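Local coordinates for protein alpha-1,2-mannosidase (Bacteroides thetaiotaomicron, PDB 2WW2) that hydrolyses alpha-mannosides with inversion of anomeric configuration, as a calcium-dependent mannosidase of glycoside hydrolase family 92, at residues G196-D201 with Y214-L219; R352-I357 with I396-A401; L433-Y438 with W493-K498; K602-L607 with R683-K688. One frame throughout, in Å; residues are numbered along the deposited sequence.

Contact 1: G196-D201 with Y214-L219; sequences GTYNGD and YTCAYL
Gly-196, Thr-197 and Tyr-198 pair with Tyr-218, Ala-217 and Cys-216 as neighbouring antiparallel strands of the family 92 N-terminal domain. The short strand axes run at 156°. Gly-196 with Tyr-218 and Tyr-198 with Cys-216 are hydrogen-bonded pairs. Each has two N-H to O=C bonds, such as Tyr-218 N to Gly-196 O at 2.9 Å. Thr-197 and Ala-217 form the non-hydrogen-bonded pair between them, with CA atoms 4.2 Å apart.

Tyr-218 has CG between its backbone N and carbonyl carbon (chi1 83°). The ring comes over Gly-196, whose N lies 3.4 Å from Tyr-218 CE2 over one face. Gly-196, having no side chain, lets the ring lie against its backbone. Tyr-218 OH is held by His-205 ND1.

Tyr-198, Cys-216 and Tyr-214 pack together further along. Tyr-198 CE2 meets Tyr-214 CE2 at 3.8 Å, and Tyr-214 CE2 lies at the edge of the Tyr-198 ring. The ring planes stand at 90°, but the approach is oblique. Cys-216 CB touches Tyr-198 CD2 at 4.0 Å. Asp-148 and His-93 bind Tyr-214 OH.

Beyond the pairing, Asn-199 OD1 accepts from Asp-201 N at 2.9 Å, an Asx turn, and also from Thr-202 N. A water donates to Asn-199 O at 2.6 Å and accepts from Tyr-214 N at 3.0 Å. It bridges the two segments where they leave the pairing. Strand 194-198 also pairs with 203-205, and strand 216-221 with 143-148. The arrangement is that of adjacent inner strands in an antiparallel beta-sheet, consistent with the galactose-mutarotase-like fold of this domain.

Contact 2: R352-I357 with I396-A401; sequences RVTQSI and IQTVDA
Thr-354, on helix 347-364, and Thr-398, in the loop before helix 401-413, point their side chains at each other and cross at about a right angle. Their OG1 atoms are 3.1 Å apart. In both residues OG1 sits between the backbone N and the carbonyl carbon (chi1 53° and 56°). This puts each hydroxyl near the interface.

Gln-355 also crosses Thr-398 at about a right angle. Its CG lies 3.6 Å from Thr-398 OG1, so the aliphatic part of the glutamine covers one flank of the hydroxyl. Gln-355 CG is also 4.0 Å from Thr-398 CB.

Val-399 approaches the helix backbone with one branch. CG1 is anti to its own carbonyl carbon and meets Thr-354 O at 3.5 Å. The same methyl is 4.2 Å from Thr-354 CB. Ile-358 and Trp-392 pack on Val-399 as well, and Leu-388 of helix 383-393 packs on Thr-354.

A water joins the two segments. It donates to Thr-354 OG1 at 2.9 Å and accepts from Thr-398 N at 2.8 Å. The helix supplies further partners. Thr-354 OG1 is bonded to Ser-350 O, and Thr-398 OG1 is bonded to Glu-351 O.

The contact is therefore a small mixed one. Methyl and methylene groups lie beside two hydroxyls, and carbonyls of the preceding helical turn hold both hydroxyls. Thr-398 fastens the loop directly to the helix backbone through Glu-351 O. The water satisfies a loop N-H as well. The loop is joined to the helix by neutral hydrogen bonds, with one valine methyl against the helix backbone, and no charged pair spans the two segments.

Contact 3: L433-Y438 with W493-K498; sequences LGYVPY and WTKDAK
Tyr-435 reaches across to Lys-495 and Asp-496. From CB, its CG is placed between the backbone N and the carbonyl carbon (chi1 63°). Leu-433 CB lies over one face of the ring, offset toward the rim. Lys-495 crosses the side chain at about a right angle. Its CB is 3.8 Å from Tyr-435 CE1, and its CD is 4.0 Å from Tyr-435 CE2. CZ lies within reach of both lysine carbons. At the tip, Tyr-435 OH donates to Asp-496 O at 2.9 Å. This acceptor lies at the ring edge, and the hydroxyl meets it nearly along the C=O axis.

The backbone adds a second bond, from Tyr-438 N to Lys-495 O at 3.0 Å. Pro-437 CG packs on Ala-497 CB at 4.1 Å. A water links Val-436 O to Thr-494 OG1. Asp-496 OD1 accepts from Lys-498 N at 2.8 Å, an Asx turn, and also from Asn-500 N.

Two loops meet here. One joins helix 427-433 to helix 444-465, and the other follows strand 491-492. Tyr-429 of the first helix packs on Pro-437 and Ala-497, while Thr-445 of the second touches Thr-494.

Contact 4: K602-L607 with R683-K688; sequences KTQYHL and RPYIRK
Gln-604 of helix 600-613 grips the backbone of Ile-686 at the start of strand 685-691. This is helix-on-strand packing within the family 92 catalytic domain. The short axes approach to 8.0 Å and run at 142°.

Gln-604 OE1 accepts from Ile-686 N at 2.9 Å. The N-H points well at the oxygen (164°), but the donor stands above the amide plane, 68° out of it. The glutamine CG is anti to its carbonyl carbon, and the chain runs on extended toward the strand. Ile-686 crosses it at about a right angle, with CD1 3.9 Å from Gln-604 NE2. OE1 also lies at the edge of the Tyr-685 ring, in its plane.

Tyr-605 and Tyr-685 lie side by side and point the same way. Tyr-685 CE1 touches Tyr-605 CB at 3.8 Å. Tyr-685 OH is 3.5 Å from Tyr-605 CD1. Pro-684 CG covers one face of the Tyr-685 ring, offset toward its rim. Pro-684 O lies 3.5 Å from Gln-604 CB and is bonded to Ser-656 OG.

Further out, the strand is held by strand 710-717. Tyr-685 pairs with Asp-717 through backbone bonds. Arg-687 and Lys-688 both face Ser-715, a classic beta bulge. Ile-686 packs on Leu-714, and Trp-601 packs on Tyr-685.

Two waters add to the link between the Gln-604 side-chain amide and Ile-686 O. One accepts from Gln-604 NE2 at 3.0 Å, the other donates to Gln-604 OE1 at 2.9 Å, and both donate to Ile-686 O.

Overall arrangement
Contact 1 lies in the family 92 N-terminal domain, while contacts 2, 3 and 4 all fall within the catalytic domain. The four follow one another along the chain, each closing before the next opens. None touches another. Contact 1 is about 44 Å from contact 2, centre to centre, and about 61 Å from contact 4, which lies on the opposite side of the chain's centre. The three catalytic-domain contacts are spread more evenly, with centres about 34 to 40 Å apart and nearest atoms about 21 to 24 Å apart. Contact 2 is nearest the chain's centre, its own centre about 20 Å from that of the chain. None of the residues that bind the two sodium ions belongs to these segments.

Contact 1: G196-D201 with Y214-L219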
loop_
_atom_site.group_PDB
_atom_site.type_symbol
_atom_site.label_atom_id
_atom_site.label_comp_id
_atom_site.label_asym_id
_atom_site.label_seq_id
_atom_site.Cartn_x
_atom_site.Cartn_y
_atom_site.Cartn_z
ATOM N N GLY A 196 43.971 17.780 34.872
ATOM C CA GLY A 196 44.816 17.002 33.977
ATOM C C GLY A 196 44.297 17.049 32.557
ATOM O O GLY A 196 43.210 17.578 32.285
ATOM N N THR A 197 45.071 16.490 31.636
ATOM C CA THR A 197 44.678 16.508 30.246
ATOM C C THR A 197 44.651 15.096 29.707
ATOM O O THR A 197 45.176 14.176 30.326
ATOM C CB THR A 197 45.634 17.367 29.399
ATOM O OG1 THR A 197 46.986 16.963 29.655
ATOM C CG2 THR A 197 45.478 18.839 29.749
ATOM N N TYR A 198 44.052 14.937 28.535
ATOM C CA TYR A 198 43.927 13.640 27.892
ATOM C C TYR A 198 44.101 13.913 26.416
ATOM O O TYR A 198 43.530 14.872 25.890
ATOM C CB TYR A 198 42.530 13.067 28.186
ATOM C CG TYR A 198 42.108 11.837 27.400
ATOM C CD1 TYR A 198 42.553 10.564 27.759
ATOM C CD2 TYR A 198 41.207 11.942 26.341
ATOM C CE1 TYR A 198 42.145 9.440 27.055
ATOM C CE2 TYR A 198 40.791 10.831 25.633
ATOM C CZ TYR A 198 41.261 9.585 25.993
ATOM O OH TYR A 198 40.852 8.490 25.284
ATOM N N ASN A 199 44.894 13.082 25.751
ATOM C CA ASN A 199 45.247 13.311 24.354
ATOM C C ASN A 199 44.703 12.224 23.434
ATOM O O ASN A 199 45.200 12.047 22.319
ATOM C CB ASN A 199 46.759 13.375 24.202
ATOM C CG ASN A 199 47.427 12.049 24.548
ATOM O OD1 ASN A 199 46.752 11.058 24.878
ATOM N ND2 ASN A 199 48.752 12.024 24.482
ATOM N N GLY A 200 43.683 11.504 23.901
ATOM C CA GLY A 200 43.049 10.456 23.111
ATOM C C GLY A 200 43.692 9.103 23.382
ATOM O O GLY A 200 43.211 8.072 22.922
ATOM N N ASP A 201 44.786 9.106 24.131
ATOM C CA ASP A 201 45.478 7.874 24.437
ATOM C C ASP A 201 45.783 7.768 25.921
ATOM O O ASP A 201 45.549 6.738 26.534
ATOM C CB ASP A 201 46.783 7.818 23.666
ATOM C CG ASP A 201 47.433 6.454 23.733
ATOM O OD1 ASP A 201 46.986 5.543 22.995
ATOM O OD2 ASP A 201 48.397 6.298 24.505
ATOM N N TYR A 214 42.453 14.449 19.242
ATOM C CA TYR A 214 41.337 14.481 20.193
ATOM C C TYR A 214 41.917 14.896 21.543
ATOM O O TYR A 214 42.884 14.285 22.008
ATOM C CB TYR A 214 40.716 13.080 20.298
ATOM C CG TYR A 214 39.536 12.950 21.257
ATOM C CD1 TYR A 214 38.594 13.973 21.401
ATOM C CD2 TYR A 214 39.348 11.785 21.993
ATOM C CE1 TYR A 214 37.500 13.832 22.295
ATOM C CE2 TYR A 214 38.280 11.636 22.858
ATOM C CZ TYR A 214 37.352 12.655 23.002
ATOM O OH TYR A 214 36.300 12.471 23.888
ATOM N N THR A 215 41.341 15.918 22.179
ATOM C CA THR A 215 41.795 16.335 23.506
ATOM C C THR A 215 40.627 16.554 24.459
ATOM O O THR A 215 39.553 16.999 24.041
ATOM C CB THR A 215 42.613 17.654 23.472
ATOM O OG1 THR A 215 41.818 18.737 22.961
ATOM C CG2 THR A 215 43.869 17.504 22.604
ATOM N N CYS A 216 40.864 16.241 25.734
ATOM C CA CYS A 216 39.956 16.552 26.825
ATOM C C CYS A 216 40.772 17.046 28.020
ATOM O O CYS A 216 42.008 16.891 28.075
ATOM C CB CYS A 216 39.147 15.307 27.237
ATOM S SG CYS A 216 38.135 14.550 25.893
ATOM N N ALA A 217 40.089 17.645 28.984
ATOM C CA ALA A 217 40.757 18.080 30.209
ATOM C C ALA A 217 39.781 17.840 31.320
ATOM O O ALA A 217 38.559 17.870 31.095
ATOM C CB ALA A 217 41.110 19.552 30.143
ATOM N N TYR A 218 40.299 17.586 32.510
ATOM C CA TYR A 218 39.421 17.487 33.670
ATOM C C TYR A 218 39.850 18.457 34.745
ATOM O O TYR A 218 41.020 18.811 34.853
ATOM C CB TYR A 218 39.364 16.051 34.223
ATOM C CG TYR A 218 40.506 15.685 35.146
ATOM C CD1 TYR A 218 40.461 16.022 36.506
ATOM C CD2 TYR A 218 41.625 15.010 34.669
ATOM C CE1 TYR A 218 41.493 15.683 37.357
ATOM C CE2 TYR A 218 42.671 14.680 35.522
ATOM C CZ TYR A 218 42.584 15.015 36.863
ATOM O OH TYR A 218 43.609 14.691 37.715
ATOM N N LEU A 219 38.870 18.874 35.535
ATOM C CA LEU A 219 39.062 19.709 36.689
ATOM C C LEU A 219 38.319 19.027 37.818
ATOM O O LEU A 219 37.216 18.525 37.605
ATOM C CB LEU A 219 38.436 21.081 36.442
ATOM C CG LEU A 219 39.096 21.823 35.280
ATOM C CD1 LEU A 219 38.273 21.629 34.006
ATOM C CD2 LEU A 219 39.224 23.278 35.627
HETATM O O HOH W 1 44.372 12.249 19.813
#

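Contact 2: R352-I357 with I396-A401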
loop_
_atom_site.group_PDB
_atom_site.type_symbol
_atom_site.label_atom_id
_atom_site.label_comp_id
_atom_site.label_asym_id
_atom_site.label_seq_id
_atom_site.Cartn_x
_atom_site.Cartn_y
_atom_site.Cartn_z
ATOM N N ARG A 352 19.649 42.031 7.443
ATOM C CA ARG A 352 21.033 41.574 7.621
ATOM C C ARG A 352 21.323 40.286 6.828
ATOM O O ARG A 352 22.433 40.108 6.289
ATOM C CB ARG A 352 21.350 41.367 9.111
ATOM C CG ARG A 352 21.163 42.628 9.961
ATOM C CD ARG A 352 21.631 42.422 11.401
ATOM N NE ARG A 352 20.771 41.496 12.133
ATOM C CZ ARG A 352 19.863 41.875 13.032
ATOM N NH1 ARG A 352 19.688 43.165 13.292
ATOM N NH2 ARG A 352 19.121 40.970 13.661
ATOM N N VAL A 353 20.328 39.400 6.749
ATOM C CA VAL A 353 20.482 38.146 6.002
ATOM C C VAL A 353 20.722 38.429 4.530
ATOM O O VAL A 353 21.586 37.796 3.885
ATOM C CB VAL A 353 19.238 37.239 6.144
ATOM C CG1 VAL A 353 19.273 36.115 5.095
ATOM C CG2 VAL A 353 19.174 36.644 7.553
ATOM N N THR A 354 19.970 39.379 3.979
ATOM C CA THR A 354 20.144 39.688 2.549
ATOM C C THR A 354 21.525 40.277 2.294
ATOM O O THR A 354 22.205 39.867 1.340
ATOM C CB THR A 354 19.028 40.610 1.980
ATOM O OG1 THR A 354 18.921 41.772 2.802
ATOM C CG2 THR A 354 17.670 39.860 1.979
ATOM N N GLN A 355 21.965 41.194 3.157
ATOM C CA GLN A 355 23.347 41.697 3.057
ATOM C C GLN A 355 24.382 40.568 3.126
ATOM O O GLN A 355 25.396 40.598 2.421
ATOM C CB GLN A 355 23.680 42.661 4.201
ATOM C CG GLN A 355 23.243 44.102 4.059
ATOM C CD GLN A 355 23.421 44.840 5.384
ATOM O OE1 GLN A 355 22.456 45.020 6.164
ATOM N NE2 GLN A 355 24.666 45.206 5.684
ATOM N N SER A 356 24.154 39.591 3.997
ATOM C CA SER A 356 25.124 38.504 4.179
ATOM C C SER A 356 25.236 37.596 2.956
ATOM O O SER A 356 26.300 37.027 2.694
ATOM C CB SER A 356 24.831 37.675 5.436
ATOM O OG SER A 356 23.677 36.871 5.280
ATOM N N ILE A 357 24.151 37.464 2.205
ATOM C CA ILE A 357 24.171 36.678 0.973
ATOM C C ILE A 357 25.106 37.351 -0.030
ATOM O O ILE A 357 25.925 36.695 -0.679
ATOM C CB ILE A 357 22.736 36.554 0.378
ATOM C CG1 ILE A 357 21.911 35.562 1.202
ATOM C CG2 ILE A 357 22.771 36.119 -1.098
ATOM C CD1 ILE A 357 20.411 35.597 0.867
ATOM N N ILE A 396 12.320 45.667 1.723
ATOM C CA ILE A 396 13.558 45.394 2.435
ATOM C C ILE A 396 14.660 45.439 1.398
ATOM O O ILE A 396 14.817 44.520 0.571
ATOM C CB ILE A 396 13.502 44.009 3.109
ATOM C CG1 ILE A 396 12.329 43.978 4.094
ATOM C CG2 ILE A 396 14.822 43.693 3.804
ATOM C CD1 ILE A 396 12.038 42.597 4.677
ATOM N N GLN A 397 15.397 46.545 1.419
ATOM C CA GLN A 397 16.307 46.876 0.337
ATOM C C GLN A 397 17.622 47.395 0.890
ATOM O O GLN A 397 17.921 48.575 0.792
ATOM C CB GLN A 397 15.644 47.901 -0.601
ATOM C CG GLN A 397 14.359 47.352 -1.223
ATOM C CD GLN A 397 13.668 48.323 -2.166
ATOM O OE1 GLN A 397 14.071 49.481 -2.294
ATOM N NE2 GLN A 397 12.633 47.839 -2.862
ATOM N N THR A 398 18.404 46.500 1.474
ATOM C CA THR A 398 19.672 46.870 2.088
ATOM C C THR A 398 20.850 46.591 1.163
ATOM O O THR A 398 21.924 47.128 1.355
ATOM C CB THR A 398 19.899 46.118 3.406
ATOM O OG1 THR A 398 19.817 44.704 3.181
ATOM C CG2 THR A 398 18.820 46.511 4.416
ATOM N N VAL A 399 20.661 45.722 0.184
ATOM C CA VAL A 399 21.715 45.438 -0.780
ATOM C C VAL A 399 21.681 46.450 -1.928
ATOM O O VAL A 399 20.658 47.098 -2.180
ATOM C CB VAL A 399 21.584 44.009 -1.338
ATOM C CG1 VAL A 399 21.671 42.977 -0.193
ATOM C CG2 VAL A 399 20.252 43.849 -2.095
ATOM N N ASP A 400 22.803 46.583 -2.620
ATOM C CA ASP A 400 22.863 47.398 -3.812
ATOM C C ASP A 400 22.184 46.661 -4.975
ATOM O O ASP A 400 22.518 45.513 -5.270
ATOM C CB ASP A 400 24.315 47.675 -4.165
ATOM C CG ASP A 400 24.450 48.421 -5.463
ATOM O OD1 ASP A 400 24.229 49.651 -5.459
ATOM O OD2 ASP A 400 24.749 47.786 -6.492
ATOM N N ALA A 401 21.239 47.326 -5.630
ATOM C CA ALA A 401 20.447 46.711 -6.687
ATOM C C ALA A 401 21.302 46.096 -7.792
ATOM O O ALA A 401 21.060 44.967 -8.220
ATOM C CB ALA A 401 19.469 47.741 -7.292
HETATM O O HOH W 2 18.277 43.812 0.895
#

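Contact 3: L433-Y438 with W493-K498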
loop_
_atom_site.group_PDB
_atom_site.type_symbol
_atom_site.label_atom_id
_atom_site.label_comp_id
_atom_site.label_asym_id
_atom_site.label_seq_id
_atom_site.Cartn_x
_atom_site.Cartn_y
_atom_site.Cartn_z
ATOM N N LEU A 433 18.177 24.177 -24.151
ATOM C CA LEU A 433 17.070 23.263 -24.415
ATOM C C LEU A 433 15.749 23.713 -23.823
ATOM O O LEU A 433 14.702 23.264 -24.262
ATOM C CB LEU A 433 17.390 21.879 -23.838
ATOM C CG LEU A 433 18.603 21.101 -24.331
ATOM C CD1 LEU A 433 18.725 19.791 -23.537
ATOM C CD2 LEU A 433 18.508 20.842 -25.852
ATOM N N GLY A 434 15.789 24.570 -22.803
ATOM C CA GLY A 434 14.567 24.959 -22.097
ATOM C C GLY A 434 14.261 24.061 -20.907
ATOM O O GLY A 434 13.214 24.207 -20.246
ATOM N N TYR A 435 15.167 23.122 -20.627
ATOM C CA TYR A 435 15.017 22.219 -19.472
ATOM C C TYR A 435 16.360 21.558 -19.232
ATOM O O TYR A 435 17.224 21.559 -20.122
ATOM C CB TYR A 435 13.938 21.144 -19.720
ATOM C CG TYR A 435 14.284 20.216 -20.870
ATOM C CD1 TYR A 435 15.037 19.062 -20.662
ATOM C CD2 TYR A 435 13.884 20.515 -22.171
ATOM C CE1 TYR A 435 15.374 18.232 -21.718
ATOM C CE2 TYR A 435 14.211 19.687 -23.228
ATOM C CZ TYR A 435 14.956 18.551 -22.999
ATOM O OH TYR A 435 15.287 17.723 -24.064
ATOM N N VAL A 436 16.539 20.991 -18.041
ATOM C CA VAL A 436 17.723 20.205 -17.738
ATOM C C VAL A 436 17.428 18.733 -18.051
ATOM O O VAL A 436 16.396 18.203 -17.598
ATOM C CB VAL A 436 18.136 20.325 -16.251
ATOM C CG1 VAL A 436 19.447 19.591 -16.000
ATOM C CG2 VAL A 436 18.238 21.800 -15.836
ATOM N N PRO A 437 18.317 18.075 -18.835
ATOM C CA PRO A 437 18.022 16.708 -19.272
ATOM C C PRO A 437 18.539 15.643 -18.308
ATOM O O PRO A 437 19.560 15.839 -17.639
ATOM C CB PRO A 437 18.756 16.611 -20.612
ATOM C CG PRO A 437 19.997 17.458 -20.388
ATOM C CD PRO A 437 19.458 18.655 -19.580
ATOM N N TYR A 438 17.807 14.531 -18.240
ATOM C CA TYR A 438 18.183 13.342 -17.462
ATOM C C TYR A 438 18.290 12.201 -18.481
ATOM O O TYR A 438 17.493 12.134 -19.390
ATOM C CB TYR A 438 17.099 13.034 -16.413
ATOM C CG TYR A 438 17.420 11.828 -15.551
ATOM C CD1 TYR A 438 18.187 11.962 -14.395
ATOM C CD2 TYR A 438 16.989 10.561 -15.908
ATOM C CE1 TYR A 438 18.505 10.864 -13.615
ATOM C CE2 TYR A 438 17.313 9.436 -15.132
ATOM C CZ TYR A 438 18.063 9.604 -13.996
ATOM O OH TYR A 438 18.381 8.517 -13.226
ATOM N N TRP A 493 7.590 14.983 -16.219
ATOM C CA TRP A 493 8.449 13.807 -16.430
ATOM C C TRP A 493 9.825 14.338 -16.815
ATOM O O TRP A 493 10.206 15.422 -16.365
ATOM C CB TRP A 493 7.841 12.898 -17.509
ATOM C CG TRP A 493 8.376 11.503 -17.615
ATOM C CD1 TRP A 493 8.753 10.872 -18.764
ATOM C CD2 TRP A 493 8.543 10.544 -16.556
ATOM N NE1 TRP A 493 9.158 9.588 -18.489
ATOM C CE2 TRP A 493 9.047 9.363 -17.141
ATOM C CE3 TRP A 493 8.339 10.576 -15.164
ATOM C CZ2 TRP A 493 9.341 8.216 -16.393
ATOM C CZ3 TRP A 493 8.632 9.426 -14.420
ATOM C CH2 TRP A 493 9.127 8.268 -15.038
ATOM N N THR A 494 10.565 13.599 -17.640
ATOM C CA THR A 494 11.929 13.994 -17.959
ATOM C C THR A 494 12.262 13.620 -19.400
ATOM O O THR A 494 11.673 12.682 -19.954
ATOM C CB THR A 494 12.947 13.334 -17.015
ATOM O OG1 THR A 494 14.263 13.810 -17.320
ATOM C CG2 THR A 494 12.922 11.800 -17.171
ATOM N N LYS A 495 13.198 14.356 -20.000
ATOM C CA LYS A 495 13.702 14.050 -21.344
ATOM C C LYS A 495 15.223 14.017 -21.310
ATOM O O LYS A 495 15.832 14.686 -20.479
ATOM C CB LYS A 495 13.300 15.145 -22.345
ATOM C CG LYS A 495 11.820 15.302 -22.631
ATOM C CD LYS A 495 11.596 16.623 -23.375
ATOM C CE LYS A 495 10.166 16.784 -23.830
ATOM N NZ LYS A 495 9.864 18.226 -24.166
ATOM N N ASP A 496 15.841 13.260 -22.214
ATOM C CA ASP A 496 17.297 13.313 -22.373
ATOM C C ASP A 496 17.698 14.541 -23.201
ATOM O O ASP A 496 16.846 15.343 -23.564
ATOM C CB ASP A 496 17.839 12.004 -22.973
ATOM C CG ASP A 496 17.378 11.772 -24.399
ATOM O OD1 ASP A 496 16.888 12.727 -25.044
ATOM O OD2 ASP A 496 17.521 10.619 -24.881
ATOM N N ALA A 497 18.985 14.706 -23.486
ATOM C CA ALA A 497 19.446 15.899 -24.202
ATOM C C ALA A 497 18.961 15.936 -25.655
ATOM O O ALA A 497 19.018 16.978 -26.311
ATOM C CB ALA A 497 20.982 16.013 -24.137
ATOM N N LYS A 498 18.469 14.805 -26.153
ATOM C CA LYS A 498 17.943 14.754 -27.517
ATOM C C LYS A 498 16.427 14.926 -27.571
ATOM O O LYS A 498 15.832 14.872 -28.639
ATOM C CB LYS A 498 18.351 13.454 -28.198
ATOM C CG LYS A 498 19.839 13.379 -28.495
ATOM C CD LYS A 498 20.111 12.580 -29.767
ATOM C CE LYS A 498 20.073 11.063 -29.534
ATOM N NZ LYS A 498 21.279 10.558 -28.805
HETATM O O HOH W 3 14.350 16.465 -17.315
#

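Contact 4: K602-L607 with R683-K688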
loop_
_atom_site.group_PDB
_atom_site.type_symbol
_atom_site.label_atom_id
_atom_site.label_comp_id
_atom_site.label_asym_id
_atom_site.label_seq_id
_atom_site.Cartn_x
_atom_site.Cartn_y
_atom_site.Cartn_z
ATOM N N LYS A 602 -12.404 24.677 0.051
ATOM C CA LYS A 602 -11.614 23.454 0.136
ATOM C C LYS A 602 -10.235 23.680 0.799
ATOM O O LYS A 602 -9.771 22.850 1.561
ATOM C CB LYS A 602 -11.492 22.801 -1.243
ATOM C CG LYS A 602 -12.847 22.260 -1.764
ATOM C CD LYS A 602 -12.669 21.477 -3.091
ATOM C CE LYS A 602 -13.960 20.781 -3.539
ATOM N NZ LYS A 602 -13.745 20.218 -4.907
ATOM N N THR A 603 -9.602 24.811 0.501
ATOM C CA THR A 603 -8.400 25.244 1.206
ATOM C C THR A 603 -8.700 25.334 2.695
ATOM O O THR A 603 -7.965 24.791 3.516
ATOM C CB THR A 603 -7.924 26.638 0.687
ATOM O OG1 THR A 603 -7.347 26.486 -0.615
ATOM C CG2 THR A 603 -6.882 27.235 1.624
ATOM N N GLN A 604 -9.822 25.966 3.028
ATOM C CA GLN A 604 -10.191 26.179 4.415
ATOM C C GLN A 604 -10.390 24.840 5.143
ATOM O O GLN A 604 -9.884 24.644 6.259
ATOM C CB GLN A 604 -11.464 27.024 4.487
ATOM C CG GLN A 604 -11.260 28.480 4.051
ATOM C CD GLN A 604 -12.531 29.123 3.484
ATOM O OE1 GLN A 604 -13.662 28.721 3.802
ATOM N NE2 GLN A 604 -12.345 30.131 2.637
ATOM N N TYR A 605 -11.119 23.920 4.516
ATOM C CA TYR A 605 -11.380 22.626 5.148
ATOM C C TYR A 605 -10.098 21.823 5.356
ATOM O O TYR A 605 -9.817 21.378 6.472
ATOM C CB TYR A 605 -12.377 21.782 4.342
ATOM C CG TYR A 605 -12.512 20.397 4.913
ATOM C CD1 TYR A 605 -13.312 20.161 6.028
ATOM C CD2 TYR A 605 -11.793 19.338 4.380
ATOM C CE1 TYR A 605 -13.427 18.885 6.576
ATOM C CE2 TYR A 605 -11.888 18.061 4.923
ATOM C CZ TYR A 605 -12.703 17.843 6.017
ATOM O OH TYR A 605 -12.789 16.573 6.545
ATOM N N HIS A 606 -9.340 21.624 4.283
ATOM C CA HIS A 606 -8.162 20.758 4.322
ATOM C C HIS A 606 -7.043 21.295 5.196
ATOM O O HIS A 606 -6.379 20.543 5.910
ATOM C CB HIS A 606 -7.642 20.487 2.914
ATOM C CG HIS A 606 -8.547 19.603 2.113
ATOM N ND1 HIS A 606 -8.811 18.298 2.469
ATOM C CD2 HIS A 606 -9.260 19.840 0.984
ATOM C CE1 HIS A 606 -9.647 17.768 1.592
ATOM N NE2 HIS A 606 -9.934 18.683 0.681
ATOM N N LEU A 607 -6.832 22.599 5.134
ATOM C CA LEU A 607 -5.852 23.243 5.979
ATOM C C LEU A 607 -6.180 22.996 7.457
ATOM O O LEU A 607 -5.327 22.560 8.245
ATOM C CB LEU A 607 -5.882 24.737 5.659
ATOM C CG LEU A 607 -4.770 25.622 6.173
ATOM C CD1 LEU A 607 -4.990 25.798 7.663
ATOM C CD2 LEU A 607 -3.383 25.031 5.838
ATOM N N ARG A 683 -15.787 24.591 12.677
ATOM C CA ARG A 683 -16.134 25.785 11.932
ATOM C C ARG A 683 -14.908 26.315 11.175
ATOM O O ARG A 683 -14.423 27.415 11.442
ATOM C CB ARG A 683 -16.726 26.847 12.863
ATOM C CG ARG A 683 -18.078 26.437 13.474
ATOM C CD ARG A 683 -18.458 27.283 14.703
ATOM N NE ARG A 683 -19.046 28.557 14.310
ATOM C CZ ARG A 683 -20.315 28.711 13.928
ATOM N NH1 ARG A 683 -21.131 27.664 13.897
ATOM N NH2 ARG A 683 -20.770 29.912 13.573
ATOM N N PRO A 684 -14.398 25.525 10.215
ATOM C CA PRO A 684 -13.198 25.917 9.474
ATOM C C PRO A 684 -13.460 26.920 8.346
ATOM O O PRO A 684 -12.516 27.498 7.807
ATOM C CB PRO A 684 -12.728 24.583 8.876
ATOM C CG PRO A 684 -14.032 23.855 8.592
ATOM C CD PRO A 684 -14.933 24.226 9.762
ATOM N N TYR A 685 -14.720 27.118 7.981
ATOM C CA TYR A 685 -15.055 27.868 6.763
ATOM C C TYR A 685 -15.208 29.367 7.009
ATOM O O TYR A 685 -15.764 29.780 8.024
ATOM C CB TYR A 685 -16.362 27.334 6.146
ATOM C CG TYR A 685 -16.278 25.882 5.736
ATOM C CD1 TYR A 685 -15.476 25.495 4.659
ATOM C CD2 TYR A 685 -16.982 24.898 6.427
ATOM C CE1 TYR A 685 -15.374 24.167 4.281
ATOM C CE2 TYR A 685 -16.889 23.569 6.058
ATOM C CZ TYR A 685 -16.089 23.206 4.979
ATOM O OH TYR A 685 -15.996 21.883 4.588
ATOM N N ILE A 686 -14.755 30.177 6.057
ATOM C CA ILE A 686 -15.005 31.615 6.117
ATOM C C ILE A 686 -16.339 31.920 5.419
ATOM O O ILE A 686 -16.473 31.745 4.205
ATOM C CB ILE A 686 -13.849 32.427 5.472
ATOM C CG1 ILE A 686 -12.524 32.191 6.218
ATOM C CG2 ILE A 686 -14.184 33.926 5.395
ATOM C CD1 ILE A 686 -11.315 32.697 5.444
ATOM N N ARG A 687 -17.335 32.354 6.183
ATOM C CA ARG A 687 -18.629 32.704 5.593
ATOM C C ARG A 687 -18.575 34.115 5.021
ATOM O O ARG A 687 -19.037 34.366 3.897
ATOM C CB ARG A 687 -19.766 32.582 6.615
ATOM C CG ARG A 687 -21.130 33.015 6.064
ATOM C CD ARG A 687 -22.262 32.817 7.074
ATOM N NE ARG A 687 -22.030 33.558 8.309
ATOM C CZ ARG A 687 -22.299 34.849 8.475
ATOM N NH1 ARG A 687 -22.822 35.562 7.480
ATOM N NH2 ARG A 687 -22.055 35.426 9.649
ATOM N N LYS A 688 -18.012 35.034 5.794
ATOM C CA LYS A 688 -17.941 36.436 5.400
ATOM C C LYS A 688 -16.659 37.045 5.958
ATOM O O LYS A 688 -16.161 36.605 7.003
ATOM C CB LYS A 688 -19.164 37.166 5.974
ATOM C CG LYS A 688 -19.315 38.602 5.525
ATOM C CD LYS A 688 -20.524 39.263 6.216
ATOM C CE LYS A 688 -20.576 40.753 5.878
ATOM N NZ LYS A 688 -21.282 41.572 6.917
HETATM O O HOH W 4 -14.723 31.776 1.994
HETATM O O HOH W 5 -16.443 29.106 3.113
#